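Local coordinates for protein Rubredoxin\:oxygen oxidoreductase (Desulfovibrio gigas, PDB 1E5D) that catalyses the four-electron reduction of dioxygen to two water molecules at a di-iron centre, using flavin mononucleotide as a second cofactor, at residues A[77-82]-A[144-149]; A[163-168]-A[224-229]; A[304-309]-A[336-341]. All coordinates share one frame; numbering follows the deposited sequence.

Interaction 1. Residues A[77-82]-A[144-149]; sequences IQHLEL and MLHWPD. With FEO (mu-oxo-diiron), chain D; FMN (flavin mononucleotide), chain F.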
loop_
_atom_site.group_PDB
_atom_site.type_symbol
_atom_site.label_atom_id
_atom_site.label_comp_id
_atom_site.label_asym_id
_atom_site.label_seq_id
_atom_site.Cartn_x
_atom_site.Cartn_y
_atom_site.Cartn_z
ATOM N N ILE A 77 30.873 -14.515 -10.113
ATOM C CA ILE A 77 29.635 -13.785 -9.840
ATOM C C ILE A 77 28.419 -14.619 -10.233
ATOM O O ILE A 77 28.151 -14.830 -11.408
ATOM C CB ILE A 77 29.589 -12.439 -10.563
ATOM C CG1 ILE A 77 30.895 -11.654 -10.449
ATOM C CG2 ILE A 77 28.424 -11.607 -10.047
ATOM C CD1 ILE A 77 31.254 -11.390 -8.996
ATOM N N GLN A 78 27.740 -15.056 -9.178
ATOM C CA GLN A 78 26.655 -16.014 -9.248
ATOM C C GLN A 78 25.285 -15.373 -9.385
ATOM O O GLN A 78 24.324 -16.098 -9.653
ATOM C CB GLN A 78 26.634 -16.895 -7.993
ATOM C CG GLN A 78 28.029 -17.257 -7.492
ATOM C CD GLN A 78 27.965 -18.532 -6.668
ATOM O OE1 GLN A 78 27.960 -19.622 -7.242
ATOM N NE2 GLN A 78 27.901 -18.385 -5.351
ATOM N N HIS A 79 25.203 -14.067 -9.197
ATOM C CA HIS A 79 23.876 -13.405 -9.229
ATOM C C HIS A 79 24.167 -11.936 -9.476
ATOM O O HIS A 79 25.131 -11.427 -8.880
ATOM C CB HIS A 79 23.154 -13.754 -7.947
ATOM C CG HIS A 79 21.819 -13.200 -7.609
ATOM N ND1 HIS A 79 20.843 -12.913 -8.532
ATOM C CD2 HIS A 79 21.272 -12.871 -6.401
ATOM C CE1 HIS A 79 19.773 -12.435 -7.928
ATOM N NE2 HIS A 79 20.008 -12.397 -6.620
ATOM N N LEU A 80 23.432 -11.251 -10.348
ATOM C CA LEU A 80 23.860 -9.891 -10.695
ATOM C C LEU A 80 23.074 -8.818 -9.958
ATOM O O LEU A 80 23.337 -7.625 -10.089
ATOM C CB LEU A 80 23.774 -9.676 -12.210
ATOM C CG LEU A 80 25.065 -10.003 -12.970
ATOM C CD1 LEU A 80 26.208 -9.163 -12.421
ATOM C CD2 LEU A 80 25.392 -11.487 -12.887
ATOM N N GLU A 81 22.101 -9.232 -9.158
ATOM C CA GLU A 81 21.402 -8.307 -8.273
ATOM C C GLU A 81 22.429 -7.544 -7.444
ATOM O O GLU A 81 23.433 -8.119 -7.015
ATOM C CB GLU A 81 20.421 -9.090 -7.414
ATOM C CG GLU A 81 19.630 -8.264 -6.420
ATOM C CD GLU A 81 18.418 -9.024 -5.928
ATOM O OE1 GLU A 81 18.247 -10.191 -6.328
ATOM O OE2 GLU A 81 17.649 -8.430 -5.150
ATOM N N LEU A 82 22.188 -6.248 -7.244
ATOM C CA LEU A 82 23.262 -5.396 -6.731
ATOM C C LEU A 82 23.655 -5.702 -5.301
ATOM O O LEU A 82 24.713 -5.280 -4.825
ATOM C CB LEU A 82 22.853 -3.925 -6.881
ATOM C CG LEU A 82 22.822 -3.428 -8.329
ATOM C CD1 LEU A 82 22.432 -1.960 -8.393
ATOM C CD2 LEU A 82 24.172 -3.672 -8.983
ATOM N N MET A 144 15.917 -18.757 -12.597
ATOM C CA MET A 144 14.739 -18.276 -11.906
ATOM C C MET A 144 14.730 -18.653 -10.425
ATOM O O MET A 144 13.677 -18.806 -9.815
ATOM C CB MET A 144 13.451 -18.791 -12.560
ATOM C CG MET A 144 13.318 -18.336 -14.011
ATOM S SD MET A 144 14.054 -16.717 -14.295
ATOM C CE MET A 144 12.948 -15.683 -13.335
ATOM N N LEU A 145 15.920 -18.795 -9.858
ATOM C CA LEU A 145 16.071 -18.988 -8.422
ATOM C C LEU A 145 17.053 -17.966 -7.855
ATOM O O LEU A 145 18.159 -18.357 -7.467
ATOM C CB LEU A 145 16.557 -20.395 -8.102
ATOM C CG LEU A 145 15.595 -21.546 -8.387
ATOM C CD1 LEU A 145 16.169 -22.850 -7.851
ATOM C CD2 LEU A 145 14.226 -21.290 -7.776
ATOM N N HIS A 146 16.680 -16.697 -7.812
ATOM C CA HIS A 146 15.377 -16.199 -8.213
ATOM C C HIS A 146 15.445 -15.307 -9.442
ATOM O O HIS A 146 14.450 -14.702 -9.832
ATOM C CB HIS A 146 14.770 -15.396 -7.055
ATOM C CG HIS A 146 15.643 -14.219 -6.735
ATOM N ND1 HIS A 146 15.422 -12.952 -7.214
ATOM C CD2 HIS A 146 16.756 -14.145 -5.976
ATOM C CE1 HIS A 146 16.362 -12.140 -6.756
ATOM N NE2 HIS A 146 17.187 -12.842 -6.000
ATOM N N TRP A 147 16.605 -15.209 -10.073
ATOM C CA TRP A 147 16.754 -14.499 -11.342
ATOM C C TRP A 147 17.259 -15.460 -12.420
ATOM O O TRP A 147 17.770 -16.540 -12.128
ATOM C CB TRP A 147 17.721 -13.330 -11.213
ATOM C CG TRP A 147 17.168 -12.055 -10.678
ATOM C CD1 TRP A 147 15.960 -11.847 -10.076
ATOM C CD2 TRP A 147 17.831 -10.781 -10.697
ATOM N NE1 TRP A 147 15.822 -10.524 -9.720
ATOM C CE2 TRP A 147 16.961 -9.849 -10.091
ATOM C CE3 TRP A 147 19.070 -10.343 -11.166
ATOM C CZ2 TRP A 147 17.304 -8.505 -9.949
ATOM C CZ3 TRP A 147 19.412 -9.012 -11.028
ATOM C CH2 TRP A 147 18.525 -8.111 -10.421
ATOM N N PRO A 148 17.139 -15.103 -13.692
ATOM C CA PRO A 148 17.662 -15.973 -14.745
ATOM C C PRO A 148 19.154 -16.265 -14.604
ATOM O O PRO A 148 19.568 -17.348 -15.015
ATOM C CB PRO A 148 17.449 -15.165 -16.026
ATOM C CG PRO A 148 16.409 -14.156 -15.691
ATOM C CD PRO A 148 16.498 -13.891 -14.219
ATOM N N ASP A 149 19.954 -15.356 -14.067
ATOM C CA ASP A 149 21.403 -15.496 -14.022
ATOM C C ASP A 149 21.891 -16.407 -12.905
ATOM O O ASP A 149 23.054 -16.807 -12.873
ATOM C CB ASP A 149 22.071 -14.126 -13.843
ATOM C CG ASP A 149 21.427 -13.293 -12.750
ATOM O OD1 ASP A 149 21.763 -13.507 -11.567
ATOM O OD2 ASP A 149 20.583 -12.426 -13.062
HETATM FE FE1 FEO D . 20.491 -11.367 -2.256
HETATM FE FE2 FEO D . 18.693 -11.741 -5.071
HETATM O O FEO D . 20.302 -10.716 -3.869
HETATM N N1 FMN F . 12.346 -8.520 -13.680
HETATM C C2 FMN F . 11.368 -8.726 -14.554
HETATM O O2 FMN F . 11.485 -8.449 -15.717
HETATM N N3 FMN F . 10.261 -9.546 -14.222
HETATM C C4 FMN F . 10.024 -9.930 -12.922
HETATM O O4 FMN F . 8.955 -10.453 -12.692
HETATM C C4A FMN F . 10.913 -9.376 -11.909
HETATM N N5 FMN F . 10.801 -9.766 -10.616
HETATM C C5A FMN F . 11.708 -9.280 -9.721
HETATM C C6 FMN F . 11.413 -9.410 -8.341
HETATM C C7 FMN F . 12.372 -9.102 -7.402
HETATM C C7M FMN F . 12.163 -9.423 -5.945
HETATM C C8 FMN F . 13.521 -8.328 -7.780
HETATM C C8M FMN F . 14.609 -8.024 -6.781
HETATM C C9 FMN F . 13.777 -8.109 -9.138
HETATM C C9A FMN F . 12.806 -8.458 -10.082
HETATM N N10 FMN F . 12.958 -8.163 -11.470
HETATM C C10 FMN F . 12.038 -8.555 -12.356
HETATM C "C1'" FMN F . 14.164 -7.412 -11.898
HETATM C "C2'" FMN F . 13.986 -5.887 -11.718
HETATM O "O2'" FMN F . 12.891 -5.468 -12.530
HETATM C "C3'" FMN F . 15.251 -5.214 -12.220
HETATM O "O3'" FMN F . 16.287 -5.484 -11.273
HETATM C "C4'" FMN F . 15.052 -3.691 -12.278
HETATM O "O4'" FMN F . 16.213 -3.053 -12.832
HETATM C "C5'" FMN F . 14.850 -3.213 -10.846
HETATM O "O5'" FMN F . 14.541 -1.680 -10.898
HETATM P P FMN F . 14.743 -0.773 -9.704
HETATM O O1P FMN F . 14.022 0.524 -10.088
HETATM O O2P FMN F . 14.403 -1.384 -8.503
HETATM O O3P FMN F . 16.160 -0.438 -9.591
HETATM O O HOH W 1 25.977 -15.424 -12.790
HETATM O O HOH W 2 22.873 -11.504 -2.721
#
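The His-79 ring meets Trp-147 offset edge-to-face, its CE1 corner 3.8 Å from Trp-147 CD2 and the two planes 83° apart. The same indole face carries Glu-81 CB, a CH-pi contact 3.9 Å from the centroid of the six-membered ring, while Glu-81 CB also lies over the rim of one His-79 face. At the NE1 edge of the indole, near its plane, lies flavin mononucleotide, with Trp-147 NE1 3.2 Å from flavin C9. At the edge of the His-79 ring sits Asp-149 OD1, 3.2 Å from His-79 ND1 in a nearly straight bond (163°) that uses the syn lone pair and stays in the ring plane. Leu-80 N, 3.1 Å away, grips the same OD1 from above the carboxylate plane. Two donors thus hold this oxygen. Chi1 of His-79 (177°) puts CG anti to the backbone N, and the in-plane bond at ND1 sets the turn of the ring, with NE2 on the iron. There His-79 NE2, His-146 NE2 and Glu-81 OE1 bind one iron (FE2), each at 2.0 to 2.1 Å, the two imidazoles crossing at about a right angle. A cis peptide bond precedes His-146. His-79 and Glu-81 begin the His-X-Glu-X-Asp signature that this metallo-beta-lactamase-fold enzyme uses for iron; Asp-165 completes the protein ligands of FE2. A water links Ile-77 O and Asp-149 O. The flavin is held by the second subunit, whose Trp-263 binds Glu-81 OE2 and whose Trp-347 meets Trp-147 edge-to-face. The contact joins the loop between strand 74-77 and helix 82-85 to the loop linking strands 136-141 and 151-155, with Leu-80 packed on helix 104-114.

Interaction 2. Residues A[163-168]-A[224-229]; sequences SNDIFG and PDHGVI. With FEO (mu-oxo-diiron), chain D.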
loop_
_atom_site.group_PDB
_atom_site.type_symbol
_atom_site.label_atom_id
_atom_site.label_comp_id
_atom_site.label_asym_id
_atom_site.label_seq_id
_atom_site.Cartn_x
_atom_site.Cartn_y
_atom_site.Cartn_z
ATOM N N SER A 163 25.565 -21.122 -2.596
ATOM C CA SER A 163 24.258 -21.080 -3.219
ATOM C C SER A 163 23.632 -19.728 -3.515
ATOM O O SER A 163 22.424 -19.700 -3.812
ATOM C CB SER A 163 23.247 -21.811 -2.295
ATOM O OG SER A 163 23.421 -21.310 -0.981
ATOM N N ASN A 164 24.350 -18.626 -3.467
ATOM C CA ASN A 164 23.782 -17.287 -3.649
ATOM C C ASN A 164 22.570 -17.102 -2.736
ATOM O O ASN A 164 22.669 -17.407 -1.544
ATOM C CB ASN A 164 23.509 -16.973 -5.103
ATOM C CG ASN A 164 22.342 -17.498 -5.877
ATOM O OD1 ASN A 164 21.228 -16.975 -5.718
ATOM N ND2 ASN A 164 22.540 -18.500 -6.721
ATOM N N ASP A 165 21.466 -16.541 -3.196
ATOM C CA ASP A 165 20.333 -16.267 -2.329
ATOM C C ASP A 165 19.645 -17.535 -1.843
ATOM O O ASP A 165 18.961 -17.543 -0.821
ATOM C CB ASP A 165 19.314 -15.402 -3.083
ATOM C CG ASP A 165 19.745 -13.964 -3.248
ATOM O OD1 ASP A 165 20.413 -13.418 -2.345
ATOM O OD2 ASP A 165 19.415 -13.358 -4.299
ATOM N N ILE A 166 19.781 -18.637 -2.574
ATOM C CA ILE A 166 19.092 -19.873 -2.205
ATOM C C ILE A 166 19.532 -20.345 -0.825
ATOM O O ILE A 166 20.734 -20.441 -0.545
ATOM C CB ILE A 166 19.358 -20.955 -3.272
ATOM C CG1 ILE A 166 19.107 -20.433 -4.693
ATOM C CG2 ILE A 166 18.584 -22.238 -3.025
ATOM C CD1 ILE A 166 19.696 -21.308 -5.777
ATOM N N PHE A 167 18.546 -20.634 0.016
ATOM C CA PHE A 167 18.756 -21.116 1.374
ATOM C C PHE A 167 19.102 -19.950 2.293
ATOM O O PHE A 167 19.319 -20.118 3.492
ATOM C CB PHE A 167 19.856 -22.183 1.458
ATOM C CG PHE A 167 19.524 -23.399 0.601
ATOM C CD1 PHE A 167 18.370 -24.127 0.855
ATOM C CD2 PHE A 167 20.355 -23.792 -0.433
ATOM C CE1 PHE A 167 18.046 -25.228 0.086
ATOM C CE2 PHE A 167 20.032 -24.891 -1.207
ATOM C CZ PHE A 167 18.879 -25.608 -0.948
ATOM N N GLY A 168 19.150 -18.762 1.691
ATOM C CA GLY A 168 19.458 -17.563 2.443
ATOM C C GLY A 168 18.383 -17.272 3.467
ATOM O O GLY A 168 17.215 -17.631 3.371
ATOM N N PRO A 224 24.990 -19.499 1.708
ATOM C CA PRO A 224 24.160 -18.507 1.022
ATOM C C PRO A 224 24.658 -17.069 1.201
ATOM O O PRO A 224 25.492 -16.775 2.062
ATOM C CB PRO A 224 22.811 -18.706 1.723
ATOM C CG PRO A 224 23.171 -19.059 3.120
ATOM C CD PRO A 224 24.499 -19.760 3.072
ATOM N N ASP A 225 24.126 -16.185 0.365
ATOM C CA ASP A 225 24.384 -14.763 0.305
ATOM C C ASP A 225 23.980 -14.003 1.565
ATOM O O ASP A 225 24.615 -13.002 1.868
ATOM C CB ASP A 225 23.572 -14.139 -0.839
ATOM C CG ASP A 225 24.229 -14.325 -2.187
ATOM O OD1 ASP A 225 25.404 -14.739 -2.222
ATOM O OD2 ASP A 225 23.545 -14.086 -3.204
ATOM N N HIS A 226 22.939 -14.476 2.236
ATOM C CA HIS A 226 22.353 -13.823 3.386
ATOM C C HIS A 226 22.124 -14.776 4.548
ATOM O O HIS A 226 21.562 -15.860 4.384
ATOM C CB HIS A 226 20.983 -13.203 3.035
ATOM C CG HIS A 226 21.007 -12.420 1.759
ATOM N ND1 HIS A 226 21.780 -11.293 1.587
ATOM C CD2 HIS A 226 20.362 -12.606 0.588
ATOM C CE1 HIS A 226 21.599 -10.824 0.368
ATOM N NE2 HIS A 226 20.743 -11.600 -0.266
ATOM N N GLY A 227 22.530 -14.346 5.742
ATOM C CA GLY A 227 22.210 -15.132 6.923
ATOM C C GLY A 227 23.317 -16.108 7.265
ATOM O O GLY A 227 24.455 -15.963 6.809
ATOM N N VAL A 228 22.965 -17.103 8.078
ATOM C CA VAL A 228 23.973 -18.015 8.606
ATOM C C VAL A 228 24.313 -19.121 7.617
ATOM O O VAL A 228 23.577 -19.420 6.684
ATOM C CB VAL A 228 23.525 -18.651 9.936
ATOM C CG1 VAL A 228 23.355 -17.567 10.988
ATOM C CG2 VAL A 228 22.240 -19.432 9.736
ATOM N N ILE A 229 25.475 -19.713 7.866
ATOM C CA ILE A 229 25.933 -20.843 7.070
ATOM C C ILE A 229 25.375 -22.150 7.609
ATOM O O ILE A 229 25.340 -22.343 8.828
ATOM C CB ILE A 229 27.471 -20.892 7.068
ATOM C CG1 ILE A 229 28.092 -19.790 6.203
ATOM C CG2 ILE A 229 27.965 -22.267 6.656
ATOM C CD1 ILE A 229 29.435 -19.318 6.719
HETATM FE FE1 FEO D . 20.491 -11.367 -2.256
HETATM FE FE2 FEO D . 18.693 -11.741 -5.071
HETATM O O FEO D . 20.302 -10.716 -3.869
HETATM O O HOH W 3 26.472 -17.494 -1.861
HETATM O O HOH W 2 22.873 -11.504 -2.721
#
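Asp-225 N donates to Asn-164 O across 2.7 Å, a nearly straight bond (166°). Next to it packing is tight: the Pro-224 ring is pressed into the chain where it folds back, its CB 3.6 Å from Gly-168 CA and also against the carbonyl oxygens of Asn-164 and Ile-166. Two overlapping turns, type II' from Ser-163 to Ile-166 and type II from Asp-165 to Gly-168, make this fold-back, and Ser-163 OG ties the first by bonding Ile-166 O at 2.9 Å. In the metallo-beta-lactamase fold such loops at strand ends carry the metal ligands. Here Asp-165 bridges the irons, OD1 to FE1 at 2.0 Å and OD2 to FE2 at 1.9 Å, while His-226 NE2 reaches FE1 at 2.0 Å and Asp-83 supplies a further ligand. Asp-225 CB lies over the centre of the His-226 ring, whose ND1 is bonded to Thr-34 O. The watered side is looser. Asp-225 OD2, bonded also to His-84, accepts at 2.7 Å from the water on FE1, a second-shell link; a second water lies by Asp-225 OD1 and accepts a weak bond from Asn-164 N.

Interaction 3. Residues A[304-309]-A[336-341]; sequences AGAVIV and NKIGGA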
loop_
_atom_site.group_PDB
_atom_site.type_symbol
_atom_site.label_atom_id
_atom_site.label_comp_id
_atom_site.label_asym_id
_atom_site.label_seq_id
_atom_site.Cartn_x
_atom_site.Cartn_y
_atom_site.Cartn_z
ATOM N N ALA A 304 -0.621 -21.459 4.973
ATOM C CA ALA A 304 -2.055 -21.500 5.270
ATOM C C ALA A 304 -2.801 -22.319 4.229
ATOM O O ALA A 304 -2.342 -22.410 3.085
ATOM C CB ALA A 304 -2.639 -20.099 5.308
ATOM N N GLY A 305 -3.939 -22.898 4.583
ATOM C CA GLY A 305 -4.729 -23.607 3.577
ATOM C C GLY A 305 -5.817 -22.737 2.991
ATOM O O GLY A 305 -6.313 -22.955 1.882
ATOM N N ALA A 306 -6.229 -21.710 3.735
ATOM C CA ALA A 306 -7.246 -20.813 3.187
ATOM C C ALA A 306 -6.882 -19.354 3.422
ATOM O O ALA A 306 -6.388 -18.976 4.484
ATOM C CB ALA A 306 -8.606 -21.110 3.802
ATOM N N VAL A 307 -7.147 -18.529 2.424
ATOM C CA VAL A 307 -6.875 -17.096 2.512
ATOM C C VAL A 307 -8.194 -16.351 2.393
ATOM O O VAL A 307 -8.830 -16.433 1.341
ATOM C CB VAL A 307 -5.896 -16.673 1.407
ATOM C CG1 VAL A 307 -5.714 -15.174 1.334
ATOM C CG2 VAL A 307 -4.554 -17.360 1.632
ATOM N N ILE A 308 -8.615 -15.663 3.444
ATOM C CA ILE A 308 -9.848 -14.884 3.419
ATOM C C ILE A 308 -9.532 -13.386 3.412
ATOM O O ILE A 308 -8.740 -12.922 4.229
ATOM C CB ILE A 308 -10.751 -15.189 4.622
ATOM C CG1 ILE A 308 -10.744 -16.657 5.048
ATOM C CG2 ILE A 308 -12.171 -14.695 4.357
ATOM C CD1 ILE A 308 -11.325 -17.584 4.005
ATOM N N VAL A 309 -10.142 -12.641 2.502
ATOM C CA VAL A 309 -9.882 -11.231 2.305
ATOM C C VAL A 309 -11.141 -10.399 2.481
ATOM O O VAL A 309 -12.227 -10.706 1.992
ATOM C CB VAL A 309 -9.335 -10.901 0.902
ATOM C CG1 VAL A 309 -8.727 -9.505 0.936
ATOM C CG2 VAL A 309 -8.318 -11.921 0.440
ATOM N N ASN A 336 -2.420 -24.068 -4.058
ATOM C CA ASN A 336 -3.173 -24.974 -3.201
ATOM C C ASN A 336 -3.796 -24.260 -2.008
ATOM O O ASN A 336 -3.601 -24.619 -0.851
ATOM C CB ASN A 336 -2.311 -26.128 -2.698
ATOM C CG ASN A 336 -1.318 -26.655 -3.709
ATOM O OD1 ASN A 336 -1.647 -27.161 -4.781
ATOM N ND2 ASN A 336 -0.051 -26.523 -3.333
ATOM N N LYS A 337 -4.570 -23.230 -2.334
ATOM C CA LYS A 337 -5.215 -22.431 -1.305
ATOM C C LYS A 337 -6.702 -22.307 -1.575
ATOM O O LYS A 337 -7.123 -22.244 -2.730
ATOM C CB LYS A 337 -4.587 -21.032 -1.259
ATOM C CG LYS A 337 -3.703 -20.816 -0.043
ATOM C CD LYS A 337 -2.242 -20.670 -0.437
ATOM C CE LYS A 337 -1.451 -21.858 0.062
ATOM N NZ LYS A 337 -0.460 -21.547 1.113
ATOM N N ILE A 338 -7.483 -22.273 -0.501
ATOM C CA ILE A 338 -8.904 -21.983 -0.644
ATOM C C ILE A 338 -9.138 -20.501 -0.359
ATOM O O ILE A 338 -8.675 -19.982 0.658
ATOM C CB ILE A 338 -9.763 -22.834 0.300
ATOM C CG1 ILE A 338 -9.821 -24.311 -0.091
ATOM C CG2 ILE A 338 -11.160 -22.246 0.421
ATOM C CD1 ILE A 338 -10.155 -25.223 1.075
ATOM N N GLY A 339 -9.842 -19.834 -1.257
ATOM C CA GLY A 339 -10.145 -18.427 -1.119
ATOM C C GLY A 339 -11.489 -18.174 -0.466
ATOM O O GLY A 339 -12.328 -19.065 -0.370
ATOM N N GLY A 340 -11.663 -16.941 -0.021
ATOM C CA GLY A 340 -12.826 -16.398 0.634
ATOM C C GLY A 340 -12.827 -14.882 0.521
ATOM O O GLY A 340 -11.771 -14.262 0.393
ATOM N N ALA A 341 -14.008 -14.272 0.563
ATOM C CA ALA A 341 -14.093 -12.821 0.485
ATOM C C ALA A 341 -15.301 -12.292 1.251
ATOM O O ALA A 341 -16.316 -12.948 1.462
ATOM C CB ALA A 341 -14.151 -12.357 -0.956
#
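Lys-337 NZ is gripped by backbone carbonyls: it donates to Ala-304 O at 2.9 Å, lying in that carbonyl's plane, to Ile-301 O and, weakly, to Ser-302 O. The contact pairs neighbouring strands of the five-stranded parallel sheet in the flavodoxin-like domain. Strands 306-310 and 338-345 are joined through helix 320-331 as a beta-alpha-beta crossover, and their short segments run 15° apart. Ile-301 and Ser-302 close helix 294-302, whose C-terminal end would favour the ammonium charge. To get there the lysine chain bends at chi2, chi3 and chi4, its CG passing the carbonyl oxygens of Ala-304 and Gly-305 and lying 3.9 Å from Val-307 CG2. Ile-338 N opens the ladder with a 2.7 Å bond to Gly-305 O, almost straight at 172°. The 2.8 Å bond from Val-307 N to Ile-338 O follows. Val-307 then turns its O to Gly-340 N in a weak bond of 3.2 Å, the usual parallel pattern in which one residue bonds to two alternate residues of its neighbour. The last rung, Val-309 N to Gly-340 O, measures 3.1 Å, though the position of that oxygen is less certain. Ala-306, Ile-308 and Ile-338 occupy the sheet face under helix 379-400, where Ile-392 touches all three; Ala-306 CB and Ile-338 CB are 4.1 Å apart. Val-307, Val-309 and Ala-341 line the other face, the last two against Leu-355 of helix 350-361. With no side chain at Gly-340, Ile-308 reaches across the backbone there: its CG1 stands anti to the carbonyl carbon, beside the backbone N (chi1 -37°), and CD1 rests 3.9 Å from Gly-340 CA.

In the fold
From the N terminus the three contacts follow one another in series, none nested in or crossing another. Interaction 1 closes a loop of 61 residues and connects the seven-stranded sheet to the six-stranded one of the lactamase-like domain. Interaction 2 then closes 55 residues, about half of them helical, between adjacent strands of that second sheet. The two meet at the di-iron centre, where Asp-165 ligates the iron held by interaction 1 and a single water belongs to both. Interaction 3 closes the 26 residues of a crossover in the flavodoxin domain, its centre about 31 Å from that of interaction 1; the counterpart of this domain in the second subunit holds the flavin beside interaction 1.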